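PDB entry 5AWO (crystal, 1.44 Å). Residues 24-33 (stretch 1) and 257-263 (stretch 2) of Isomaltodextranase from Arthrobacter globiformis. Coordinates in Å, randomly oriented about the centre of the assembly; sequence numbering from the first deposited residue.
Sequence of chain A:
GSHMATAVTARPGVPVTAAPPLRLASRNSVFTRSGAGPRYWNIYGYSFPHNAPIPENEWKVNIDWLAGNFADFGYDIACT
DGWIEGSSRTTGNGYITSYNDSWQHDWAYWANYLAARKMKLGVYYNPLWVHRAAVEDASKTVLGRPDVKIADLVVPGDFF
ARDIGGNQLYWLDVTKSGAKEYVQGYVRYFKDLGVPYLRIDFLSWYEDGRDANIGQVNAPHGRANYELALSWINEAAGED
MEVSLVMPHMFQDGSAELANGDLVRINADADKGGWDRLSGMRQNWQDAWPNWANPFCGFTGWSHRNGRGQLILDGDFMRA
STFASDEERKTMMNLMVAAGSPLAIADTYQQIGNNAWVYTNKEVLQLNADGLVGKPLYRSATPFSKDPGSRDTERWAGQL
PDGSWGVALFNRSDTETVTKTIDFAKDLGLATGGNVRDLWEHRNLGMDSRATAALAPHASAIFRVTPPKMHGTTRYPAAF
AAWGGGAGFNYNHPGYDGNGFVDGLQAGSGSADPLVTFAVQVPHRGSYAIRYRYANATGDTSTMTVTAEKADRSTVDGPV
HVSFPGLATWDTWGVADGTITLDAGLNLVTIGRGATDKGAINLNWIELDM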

# COMPACT_ATOMS: atom_id res chain seq x y z
N LEU A 24 0.03 18.49 2.93
CA LEU A 24 0.04 17.01 2.90
C LEU A 24 1.14 16.42 3.76
O LEU A 24 2.16 17.06 4.01
CB LEU A 24 0.21 16.54 1.46
CG LEU A 24 -0.85 17.06 0.46
CD1 LEU A 24 -0.61 16.50 -0.93
CD2 LEU A 24 -2.24 16.71 0.93
N ALA A 25 0.93 15.17 4.18
CA ALA A 25 1.89 14.43 4.96
C ALA A 25 2.21 13.05 4.34
O ALA A 25 2.78 12.19 5.02
CB ALA A 25 1.40 14.27 6.39
N SER A 26 1.86 12.85 3.07
CA SER A 26 2.19 11.61 2.38
C SER A 26 2.96 11.88 1.10
O SER A 26 2.88 12.98 0.53
CB SER A 26 0.92 10.82 2.07
OG SER A 26 0.17 11.40 1.01
N ARG A 27 3.72 10.90 0.65
CA ARG A 27 4.43 11.00 -0.62
C ARG A 27 3.49 11.23 -1.78
O ARG A 27 3.84 11.93 -2.73
CB ARG A 27 5.26 9.73 -0.85
CG ARG A 27 5.81 9.53 -2.25
CD ARG A 27 6.75 8.33 -2.28
NE ARG A 27 6.72 7.60 -3.53
CZ ARG A 27 7.51 7.79 -4.57
NH1 ARG A 27 7.39 7.04 -5.62
NH2 ARG A 27 8.43 8.77 -4.58
N ASN A 28 2.30 10.64 -1.73
CA ASN A 28 1.23 11.01 -2.66
C ASN A 28 1.62 10.84 -4.11
O ASN A 28 1.32 11.71 -4.98
CB ASN A 28 0.85 12.48 -2.35
CG ASN A 28 -0.38 12.97 -3.07
OD1 ASN A 28 -1.40 12.28 -3.21
ND2 ASN A 28 -0.31 14.22 -3.52
N SER A 29 2.28 9.73 -4.42
CA SER A 29 2.78 9.47 -5.76
C SER A 29 1.68 8.92 -6.69
O SER A 29 0.64 8.48 -6.25
CB SER A 29 3.93 8.48 -5.74
OG SER A 29 3.41 7.14 -5.72
N VAL A 30 1.98 8.91 -7.99
CA VAL A 30 1.09 8.33 -8.97
C VAL A 30 0.80 6.86 -8.64
O VAL A 30 -0.27 6.35 -8.96
CB VAL A 30 1.69 8.51 -10.40
CG1 VAL A 30 3.03 7.82 -10.57
CG2 VAL A 30 0.69 8.11 -11.46
N PHE A 31 1.75 6.17 -8.01
CA PHE A 31 1.52 4.76 -7.67
C PHE A 31 0.40 4.58 -6.66
O PHE A 31 -0.53 3.79 -6.90
CB PHE A 31 2.80 4.13 -7.13
CG PHE A 31 3.87 4.00 -8.17
CD1 PHE A 31 3.87 2.96 -9.08
CD2 PHE A 31 4.89 4.93 -8.22
CE1 PHE A 31 4.86 2.87 -10.05
CE2 PHE A 31 5.88 4.83 -9.16
CZ PHE A 31 5.87 3.81 -10.08
N THR A 32 0.43 5.29 -5.55
CA THR A 32 -0.62 5.12 -4.57
C THR A 32 -1.92 5.79 -4.99
O THR A 32 -3.00 5.41 -4.54
CB THR A 32 -0.23 5.63 -3.18
OG1 THR A 32 0.06 7.03 -3.26
CG2 THR A 32 0.96 4.86 -2.62
N ARG A 33 -1.83 6.83 -5.83
CA ARG A 33 -3.05 7.48 -6.31
C ARG A 33 -3.79 6.71 -7.38
O ARG A 33 -5.00 6.88 -7.53
CB ARG A 33 -2.68 8.87 -6.83
CG ARG A 33 -2.16 9.80 -5.75
CD ARG A 33 -1.56 11.08 -6.32
NE ARG A 33 -2.55 11.86 -7.06
CZ ARG A 33 -3.42 12.69 -6.50
NH1 ARG A 33 -3.45 12.90 -5.19
NH2 ARG A 33 -4.32 13.29 -7.27
N GLU A 257 7.28 6.71 6.98
CA GLU A 257 7.03 5.82 5.85
C GLU A 257 5.93 6.34 4.93
O GLU A 257 6.04 6.31 3.70
CB GLU A 257 6.72 4.42 6.40
CG GLU A 257 7.90 3.78 7.16
CD GLU A 257 8.00 4.13 8.64
OE1 GLU A 257 7.16 4.89 9.15
OE2 GLU A 257 8.94 3.62 9.29
N LEU A 258 4.86 6.86 5.53
CA LEU A 258 3.78 7.46 4.77
C LEU A 258 4.28 8.66 3.95
O LEU A 258 3.91 8.85 2.78
CB LEU A 258 2.69 7.90 5.73
CG LEU A 258 1.55 8.71 5.16
CD1 LEU A 258 0.73 7.88 4.19
CD2 LEU A 258 0.71 9.18 6.33
N ALA A 259 5.14 9.47 4.58
CA ALA A 259 5.67 10.70 3.92
C ALA A 259 6.58 10.39 2.74
O ALA A 259 6.72 11.24 1.85
CB ALA A 259 6.42 11.54 4.93
N ASN A 260 7.20 9.20 2.74
CA ASN A 260 8.28 8.91 1.82
C ASN A 260 8.22 7.64 0.99
O ASN A 260 9.07 7.43 0.14
CB ASN A 260 9.59 8.91 2.61
CG ASN A 260 9.89 10.27 3.21
OD1 ASN A 260 9.84 10.46 4.45
ND2 ASN A 260 10.13 11.20 2.35
N GLY A 261 7.17 6.83 1.18
CA GLY A 261 7.05 5.56 0.50
C GLY A 261 5.73 5.34 -0.20
O GLY A 261 4.79 6.12 -0.01
N ASP A 262 5.69 4.27 -0.99
CA ASP A 262 4.45 3.81 -1.64
C ASP A 262 3.84 2.59 -0.95
O ASP A 262 2.62 2.55 -0.81
CB ASP A 262 4.68 3.54 -3.12
CG ASP A 262 5.16 4.77 -3.87
OD1 ASP A 262 4.51 5.83 -3.69
OD2 ASP A 262 6.11 4.63 -4.64
N LEU A 263 4.68 1.63 -0.56
CA LEU A 263 4.22 0.39 0.07
C LEU A 263 4.90 0.24 1.41
O LEU A 263 6.08 0.58 1.55
CB LEU A 263 4.61 -0.84 -0.76
CG LEU A 263 3.68 -1.26 -1.90
CD1 LEU A 263 3.63 -0.26 -3.06
CD2 LEU A 263 4.12 -2.63 -2.40
O HOH W 1 2.25 8.12 0.17
O HOH W 2 2.69 7.57 -2.49

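The contact between these two stretches is a polar one, in which a buried carboxylate gathers donors from a loop that runs up to the N-cap of a helix while the open carbonyl at a helix C-terminus receives a backbone amide from the same loop. It illustrates a general principle: segments far apart in sequence can be joined firmly over a small area, 433 Å² in all, when charged and backbone groups are matched precisely; touching residues here are at least 230 positions apart in sequence.

Asp262 is the hub. Its CA-to-CB bond points sideways, but with chi1 in the m well the carboxylate comes nearer to stretch 1. Arg27 meets it with two hydrogen bonds, from NE to Asp262 OD1 at 2.8 Å and from NH1 to Asp262 OD2 at 2.9 Å, so that a salt bridge is made through both oxygens. OD1 lies at the edge of the guanidinium, near its plane, where the N-H bonds point. The Arg27 side chain leaves toward stretch 2 and runs out with chi1 and chi2 both t, its CD passing 3.5 Å from Asn260 O. An arginine suits this path because its aliphatic part can lie along the backbone while its charged end reaches the acid.

The same carboxylate also receives Ser29, whose OG donates to Asp262 OD1 at 2.7 Å. Ser29 occupies the N-cap of the helix that begins at Val30, and its OG accepts a weak capping bond from Phe31 N at 3.0 Å. A serine hydroxyl can do both, donating its one proton to the acid while accepting from the backbone. Water 2 adds a further link: it accepts from Ser29 N at 2.9 Å and donates to Asp262 OD1 at 2.8 Å.

The second anchor lies at the end of the other helix. Arg27 N donates to Leu258 O at 3.0 Å with an N-H...O angle of 160°, so this residue binds through main chain and side chain alike. Ser26 CA approaches Leu258 O at 3.3 Å and Ala259 CA approaches Ala25 O at 3.4 Å, two CA-H...O contacts that accompany a close backbone approach, with Ser26 CA and Ala259 CA 3.9 Å apart. The small side chains of Ser26 and Ala259 are in keeping with this closeness. Apolar packing is modest: Leu258 CD1 rests 3.6 Å from Ser26 CB. Gly261, the first residue to leave helical geometry, leads the chain on to Asp262; a CB there would be crowded by Glu257 O.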